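Local coordinates for chromosome partition protein Smc (Pyrococcus yayanosii, PDB 5XEI), which probably drives chromosome condensation and partitioning as a DNA-binding ATPase, represented here by its ATPase head with part of the coiled coil and the joint, at residues A[2-7]-A[473-478]; A[66-69]-A[73-76]. All coordinates share one frame; numbering follows the deposited sequence.

Contact 1 of 2, residues A[2-7]-A[473-478]; sequences PYIEKL and ESQFIV
The side-chain amide of Q475 reaches across to the backbone of I4 and binds it at both ends. OE1 of Q475 accepts from I4 N at 2.8 Å; the donor lies in the amide's carbonyl plane, on a lone pair, but the bond is bent, with an N-H...O angle of 139°. NE2 of Q475 gives to I4 O at 2.9 Å, and this bond is straighter, at 157°. Q475 CG is anti to its own backbone N (chi1 -176°) and the chain beyond is extended, which carries the amide the full distance to strand 3-7. A second acceptor, S25 O, also takes a bond from NE2.

The tight side is built on I4. Its CB sits 3.4 Å from Q475 OE1, and its CD1 meets CD1 of I477 at 4.3 Å. F445 borders both I4 and Q475. Y3 is looser and partly exposed: its CB is 3.6 Å from Q475 OE1, and NE2 lies near the plane of the ring, at its edge. Amide and ring planes stand close to perpendicular. E5 and K6 point away from strand 475-478; with Y85 they form a classic beta bulge.

The strands belong to different sheets of the head and run at a slant to each other; their segment axes come within 8.2 Å. Were Q475 replaced by an alanine, I4 N and O would probably be left without these side-chain partners in a buried place, and S25 O without this donor. One amide thus joins the sheets by meeting the polar needs of a backbone, where a purely apolar layer could not.

Contact 2 of 2, residues A[66-69]-A[73-76]; sequences LIFA and GEPP
F68, P76 and E74 carry most of this contact, in a loop that turns back on itself. F68 CG is anti to the backbone N (chi1 -172°), which brings the end of the ring up against 73-76. The ring presents its CD2-CE2 edge to the backbone oxygen of P75, with CE2 3.5 Å from P75 O. That oxygen lies near the ring plane and has a stronger partner, the side-chain amide of N17.

E74 touches the same edge with the base of its side chain, CB standing 3.9 Å from F68 CE2. The two side chains cross at about a right angle. The carboxylate stands off the same edge, where OE1 makes a salt bridge to R18 and OE2 accepts from the backbone N of N17. The apolar part of E74 therefore packs on F68, while its charge is met elsewhere.

P76 works on the backbone of the first segment. Its CA is 3.6 Å from F68 O, and its CG is 3.7 Å from A69 O. This proline is exposed, at the protein surface. The two segments share no hydrogen bond. F68 makes a backbone hydrogen bond with A77, just past the second segment.

Both segments belong to the ATPase head, in the loop between helix 41-49 and strand 80-87. The F68 side chain is about 9 Å from that of N41, predicted to bind ATP. V501 of strand 501-506 packs against both F68 and E74. A backbone bond from F68 to G11 joins the loop to the chain just after strand 3-10.

How the contacts relate
Contact 1 lies between the two large sheets of the head and is buried. Contact 2 is a local loop turn, partly buried, with its proline side at the surface. They share no strand or helix. The first joins residues more than 460 positions apart in the chain; the second spans a few residues within that interval. The chemistry follows the setting. In the core, an uncharged amide pairs with backbone N and O. Near the surface, a ring edge and a proline lie against backbone oxygens and aliphatic carbon, and the charge goes to an arginine outside. The centres are 28 Å apart, and the nearest atoms about 12 Å, with no touch.

Contact 1 of 2, residues A[2-7]-A[473-478]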
ATOM      1  N   PRO A   2     -26.475   7.688   2.168  1.00 70.60           N
ATOM      2  CA  PRO A   2     -27.641   7.092   2.839  1.00 63.86           C
ATOM      3  C   PRO A   2     -28.215   8.014   3.905  1.00 61.39           C
ATOM      4  O   PRO A   2     -27.761   9.155   4.048  1.00 63.69           O
ATOM      5  CB  PRO A   2     -27.073   5.804   3.455  1.00 57.80           C
ATOM      6  CG  PRO A   2     -25.860   5.510   2.667  1.00 63.73           C
ATOM      7  CD  PRO A   2     -25.281   6.840   2.305  1.00 65.88           C
ATOM      8  N   TYR A   3     -29.206   7.541   4.659  1.00 53.96           N
ATOM      9  CA  TYR A   3     -29.729   8.331   5.765  1.00 54.66           C
ATOM     10  C   TYR A   3     -30.628   7.449   6.629  1.00 56.55           C
ATOM     11  O   TYR A   3     -31.242   6.494   6.137  1.00 57.86           O
ATOM     12  CB  TYR A   3     -30.486   9.568   5.263  1.00 49.87           C
ATOM     13  CG  TYR A   3     -31.768   9.250   4.532  1.00 55.89           C
ATOM     14  CD1 TYR A   3     -32.969   9.139   5.226  1.00 54.81           C
ATOM     15  CD2 TYR A   3     -31.781   9.062   3.152  1.00 54.88           C
ATOM     16  CE1 TYR A   3     -34.149   8.850   4.582  1.00 55.35           C
ATOM     17  CE2 TYR A   3     -32.963   8.770   2.492  1.00 58.22           C
ATOM     18  CZ  TYR A   3     -34.146   8.666   3.219  1.00 64.96           C
ATOM     19  OH  TYR A   3     -35.340   8.373   2.599  1.00 72.18           O
ATOM     20  N   ILE A   4     -30.703   7.786   7.914  1.00 45.73           N
ATOM     21  CA  ILE A   4     -31.376   6.941   8.891  1.00 46.84           C
ATOM     22  C   ILE A   4     -32.880   7.069   8.708  1.00 48.35           C
ATOM     23  O   ILE A   4     -33.455   8.136   8.940  1.00 53.38           O
ATOM     24  CB  ILE A   4     -30.971   7.335  10.313  1.00 44.37           C
ATOM     25  CG1 ILE A   4     -29.449   7.277  10.444  1.00 39.16           C
ATOM     26  CG2 ILE A   4     -31.686   6.434  11.303  1.00 40.19           C
ATOM     27  CD1 ILE A   4     -28.907   8.012  11.652  1.00 31.91           C
ATOM     28  N   GLU A   5     -33.525   5.976   8.309  1.00 48.98           N
ATOM     29  CA  GLU A   5     -34.982   5.986   8.214  1.00 51.61           C
ATOM     30  C   GLU A   5     -35.626   5.847   9.582  1.00 50.53           C
ATOM     31  O   GLU A   5     -36.656   6.472   9.845  1.00 52.58           O
ATOM     32  CB  GLU A   5     -35.470   4.876   7.286  1.00 54.21           C
ATOM     33  CG  GLU A   5     -34.553   4.688   6.080  1.00 62.71           C
ATOM     34  CD  GLU A   5     -35.016   3.604   5.109  1.00 72.28           C
ATOM     35  OE1 GLU A   5     -35.676   3.937   4.090  1.00 71.37           O
ATOM     36  OE2 GLU A   5     -34.701   2.416   5.362  1.00 72.46           O
ATOM     37  N   LYS A   6     -35.036   5.054  10.474  1.00 50.53           N
ATOM     38  CA  LYS A   6     -35.601   4.921  11.813  1.00 47.15           C
ATOM     39  C   LYS A   6     -34.617   4.208  12.731  1.00 46.58           C
ATOM     40  O   LYS A   6     -33.591   3.669  12.302  1.00 41.86           O
ATOM     41  CB  LYS A   6     -36.918   4.153  11.792  1.00 48.55           C
ATOM     42  CG  LYS A   6     -36.730   2.684  11.499  1.00 42.52           C
ATOM     43  CD  LYS A   6     -38.063   2.000  11.366  1.00 49.47           C
ATOM     44  CE  LYS A   6     -37.884   0.568  10.872  1.00 59.01           C
ATOM     45  NZ  LYS A   6     -39.168  -0.188  10.780  1.00 60.36           N
ATOM     46  N   LEU A   7     -34.981   4.169  14.003  1.00 46.09           N
ATOM     47  CA  LEU A   7     -34.137   3.593  15.031  1.00 44.48           C
ATOM     48  C   LEU A   7     -35.017   2.857  16.030  1.00 46.92           C
ATOM     49  O   LEU A   7     -36.077   3.355  16.415  1.00 46.74           O
ATOM     50  CB  LEU A   7     -33.305   4.698  15.696  1.00 40.47           C
ATOM     51  CG  LEU A   7     -32.356   4.393  16.840  1.00 42.11           C
ATOM     52  CD1 LEU A   7     -31.123   3.774  16.258  1.00 40.42           C
ATOM     53  CD2 LEU A   7     -31.977   5.692  17.474  1.00 39.62           C
ATOM     54  N   GLU A 473     -29.389  18.917   2.096  1.00 63.02           N
ATOM     55  CA  GLU A 473     -28.518  17.877   1.568  1.00 60.39           C
ATOM     56  C   GLU A 473     -28.066  16.860   2.610  1.00 59.08           C
ATOM     57  O   GLU A 473     -27.499  15.834   2.225  1.00 63.73           O
ATOM     58  CB  GLU A 473     -27.274  18.499   0.908  1.00 62.39           C
ATOM     59  CG  GLU A 473     -26.291  19.105   1.922  1.00 67.20           C
ATOM     60  CD  GLU A 473     -26.162  20.621   1.793  1.00 71.90           C
ATOM     61  OE1 GLU A 473     -25.111  21.183   2.205  1.00 69.67           O
ATOM     62  OE2 GLU A 473     -27.114  21.247   1.267  1.00 68.34           O
ATOM     63  N   SER A 474     -28.282  17.104   3.904  1.00 58.06           N
ATOM     64  CA  SER A 474     -27.885  16.172   4.958  1.00 55.05           C
ATOM     65  C   SER A 474     -29.018  16.021   5.964  1.00 55.87           C
ATOM     66  O   SER A 474     -29.903  16.878   6.058  1.00 53.74           O
ATOM     67  CB  SER A 474     -26.623  16.635   5.706  1.00 50.84           C
ATOM     68  OG  SER A 474     -25.510  16.712   4.845  1.00 53.70           O
ATOM     69  N   GLN A 475     -28.978  14.923   6.725  1.00 50.21           N
ATOM     70  CA  GLN A 475     -29.947  14.649   7.786  1.00 43.63           C
ATOM     71  C   GLN A 475     -29.414  15.192   9.100  1.00 41.38           C
ATOM     72  O   GLN A 475     -28.249  14.950   9.448  1.00 38.26           O
ATOM     73  CB  GLN A 475     -30.211  13.148   7.916  1.00 44.91           C
ATOM     74  CG  GLN A 475     -31.284  12.760   8.935  1.00 45.90           C
ATOM     75  CD  GLN A 475     -31.674  11.290   8.803  1.00 49.41           C
ATOM     76  OE1 GLN A 475     -30.806  10.405   8.793  1.00 47.77           O
ATOM     77  NE2 GLN A 475     -32.982  11.024   8.655  1.00 47.20           N
ATOM     78  N   PHE A 476     -30.259  15.929   9.820  1.00 42.15           N
ATOM     79  CA  PHE A 476     -29.912  16.481  11.126  1.00 45.06           C
ATOM     80  C   PHE A 476     -30.850  15.959  12.210  1.00 39.99           C
ATOM     81  O   PHE A 476     -32.077  16.041  12.079  1.00 42.81           O
ATOM     82  CB  PHE A 476     -29.929  18.000  11.089  1.00 48.37           C
ATOM     83  CG  PHE A 476     -28.753  18.585  10.376  1.00 46.72           C
ATOM     84  CD1 PHE A 476     -27.555  18.790  11.044  1.00 39.94           C
ATOM     85  CD2 PHE A 476     -28.843  18.915   9.021  1.00 50.35           C
ATOM     86  CE1 PHE A 476     -26.471  19.319  10.376  1.00 48.25           C
ATOM     87  CE2 PHE A 476     -27.769  19.442   8.343  1.00 46.06           C
ATOM     88  CZ  PHE A 476     -26.580  19.653   9.017  1.00 48.11           C
ATOM     89  N   ILE A 477     -30.257  15.426  13.270  1.00 37.47           N
ATOM     90  CA  ILE A 477     -30.954  14.897  14.436  1.00 39.89           C
ATOM     91  C   ILE A 477     -30.441  15.695  15.624  1.00 42.21           C
ATOM     92  O   ILE A 477     -29.297  15.484  16.056  1.00 38.84           O
ATOM     93  CB  ILE A 477     -30.671  13.401  14.622  1.00 34.82           C
ATOM     94  CG1 ILE A 477     -31.178  12.616  13.429  1.00 37.49           C
ATOM     95  CG2 ILE A 477     -31.311  12.865  15.866  1.00 37.71           C
ATOM     96  CD1 ILE A 477     -31.042  11.128  13.634  1.00 36.88           C
ATOM     97  N   VAL A 478     -31.257  16.620  16.147  1.00 41.85           N
ATOM     98  CA  VAL A 478     -30.813  17.536  17.205  1.00 43.65           C
ATOM     99  C   VAL A 478     -31.589  17.273  18.493  1.00 45.04           C
ATOM    100  O   VAL A 478     -32.819  17.391  18.520  1.00 48.07           O
ATOM    101  CB  VAL A 478     -30.949  19.009  16.799  1.00 46.20           C
ATOM    102  CG1 VAL A 478     -30.488  19.893  17.951  1.00 49.02           C
ATOM    103  CG2 VAL A 478     -30.141  19.312  15.544  1.00 41.75           C
TER

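Contact 2 of 2, residues A[66-69]-A[73-76]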
ATOM      1  N   LEU A  66     -25.655  -0.652  29.801  1.00 51.43           N
ATOM      2  CA  LEU A  66     -26.532  -0.116  28.777  1.00 49.06           C
ATOM      3  C   LEU A  66     -27.860  -0.851  28.759  1.00 43.84           C
ATOM      4  O   LEU A  66     -28.698  -0.584  27.887  1.00 42.48           O
ATOM      5  CB  LEU A  66     -25.875  -0.231  27.397  1.00 48.99           C
ATOM      6  CG  LEU A  66     -24.543   0.474  27.209  1.00 47.16           C
ATOM      7  CD1 LEU A  66     -23.843  -0.094  26.046  1.00 41.24           C
ATOM      8  CD2 LEU A  66     -24.814   1.916  26.959  1.00 57.25           C
ATOM      9  N   ILE A  67     -28.053  -1.796  29.673  1.00 39.89           N
ATOM     10  CA  ILE A  67     -29.232  -2.653  29.672  1.00 43.30           C
ATOM     11  C   ILE A  67     -30.211  -2.163  30.736  1.00 43.37           C
ATOM     12  O   ILE A  67     -29.822  -1.881  31.883  1.00 39.42           O
ATOM     13  CB  ILE A  67     -28.845  -4.123  29.887  1.00 41.68           C
ATOM     14  CG1 ILE A  67     -27.693  -4.487  28.949  1.00 38.57           C
ATOM     15  CG2 ILE A  67     -30.031  -5.013  29.589  1.00 40.58           C
ATOM     16  CD1 ILE A  67     -27.055  -5.805  29.229  1.00 38.79           C
ATOM     17  N   PHE A  68     -31.472  -2.009  30.330  1.00 33.60           N
ATOM     18  CA  PHE A  68     -32.552  -1.642  31.230  1.00 39.30           C
ATOM     19  C   PHE A  68     -32.444  -2.410  32.540  1.00 42.94           C
ATOM     20  O   PHE A  68     -32.584  -3.639  32.570  1.00 39.30           O
ATOM     21  CB  PHE A  68     -33.900  -1.908  30.562  1.00 43.29           C
ATOM     22  CG  PHE A  68     -35.069  -1.380  31.325  1.00 44.29           C
ATOM     23  CD1 PHE A  68     -35.173  -0.024  31.598  1.00 46.03           C
ATOM     24  CD2 PHE A  68     -36.080  -2.236  31.755  1.00 43.84           C
ATOM     25  CE1 PHE A  68     -36.264   0.491  32.294  1.00 44.87           C
ATOM     26  CE2 PHE A  68     -37.174  -1.746  32.442  1.00 46.50           C
ATOM     27  CZ  PHE A  68     -37.268  -0.371  32.719  1.00 50.50           C
ATOM     28  N   ALA A  69     -32.143  -1.691  33.615  1.00 44.68           N
ATOM     29  CA  ALA A  69     -32.025  -2.279  34.937  1.00 40.94           C
ATOM     30  C   ALA A  69     -33.378  -2.464  35.622  1.00 41.24           C
ATOM     31  O   ALA A  69     -33.418  -2.900  36.772  1.00 37.58           O
ATOM     32  CB  ALA A  69     -31.105  -1.408  35.792  1.00 34.64           C
ATOM     33  N   GLY A  73     -42.548  -0.473  37.164  1.00 47.88           N
ATOM     34  CA  GLY A  73     -43.615  -1.167  36.479  1.00 50.57           C
ATOM     35  C   GLY A  73     -43.145  -2.193  35.473  1.00 55.81           C
ATOM     36  O   GLY A  73     -43.970  -2.898  34.885  1.00 56.76           O
ATOM     37  N   GLU A  74     -41.833  -2.282  35.245  1.00 48.98           N
ATOM     38  CA  GLU A  74     -41.329  -3.216  34.254  1.00 44.20           C
ATOM     39  C   GLU A  74     -40.115  -3.955  34.787  1.00 42.03           C
ATOM     40  O   GLU A  74     -39.289  -3.372  35.495  1.00 42.62           O
ATOM     41  CB  GLU A  74     -40.950  -2.510  32.958  1.00 43.71           C
ATOM     42  CG  GLU A  74     -42.038  -1.649  32.392  1.00 55.85           C
ATOM     43  CD  GLU A  74     -41.694  -1.113  31.026  1.00 61.30           C
ATOM     44  OE1 GLU A  74     -42.231  -0.052  30.658  1.00 70.02           O
ATOM     45  OE2 GLU A  74     -40.892  -1.756  30.315  1.00 65.29           O
ATOM     46  N   PRO A  75     -39.982  -5.234  34.453  1.00 43.54           N
ATOM     47  CA  PRO A  75     -38.827  -6.038  34.904  1.00 42.64           C
ATOM     48  C   PRO A  75     -37.552  -5.650  34.187  1.00 42.49           C
ATOM     49  O   PRO A  75     -37.594  -5.172  33.042  1.00 40.22           O
ATOM     50  CB  PRO A  75     -39.236  -7.464  34.520  1.00 34.19           C
ATOM     51  CG  PRO A  75     -40.139  -7.245  33.325  1.00 36.90           C
ATOM     52  CD  PRO A  75     -40.949  -6.045  33.693  1.00 41.46           C
ATOM     53  N   PRO A  76     -36.393  -5.897  34.801  1.00 46.64           N
ATOM     54  CA  PRO A  76     -35.120  -5.661  34.106  1.00 40.64           C
ATOM     55  C   PRO A  76     -35.072  -6.439  32.800  1.00 38.53           C
ATOM     56  O   PRO A  76     -35.675  -7.504  32.663  1.00 46.73           O
ATOM     57  CB  PRO A  76     -34.069  -6.170  35.096  1.00 40.56           C
ATOM     58  CG  PRO A  76     -34.795  -6.277  36.430  1.00 39.94           C
ATOM     59  CD  PRO A  76     -36.209  -6.587  36.092  1.00 37.63           C
TER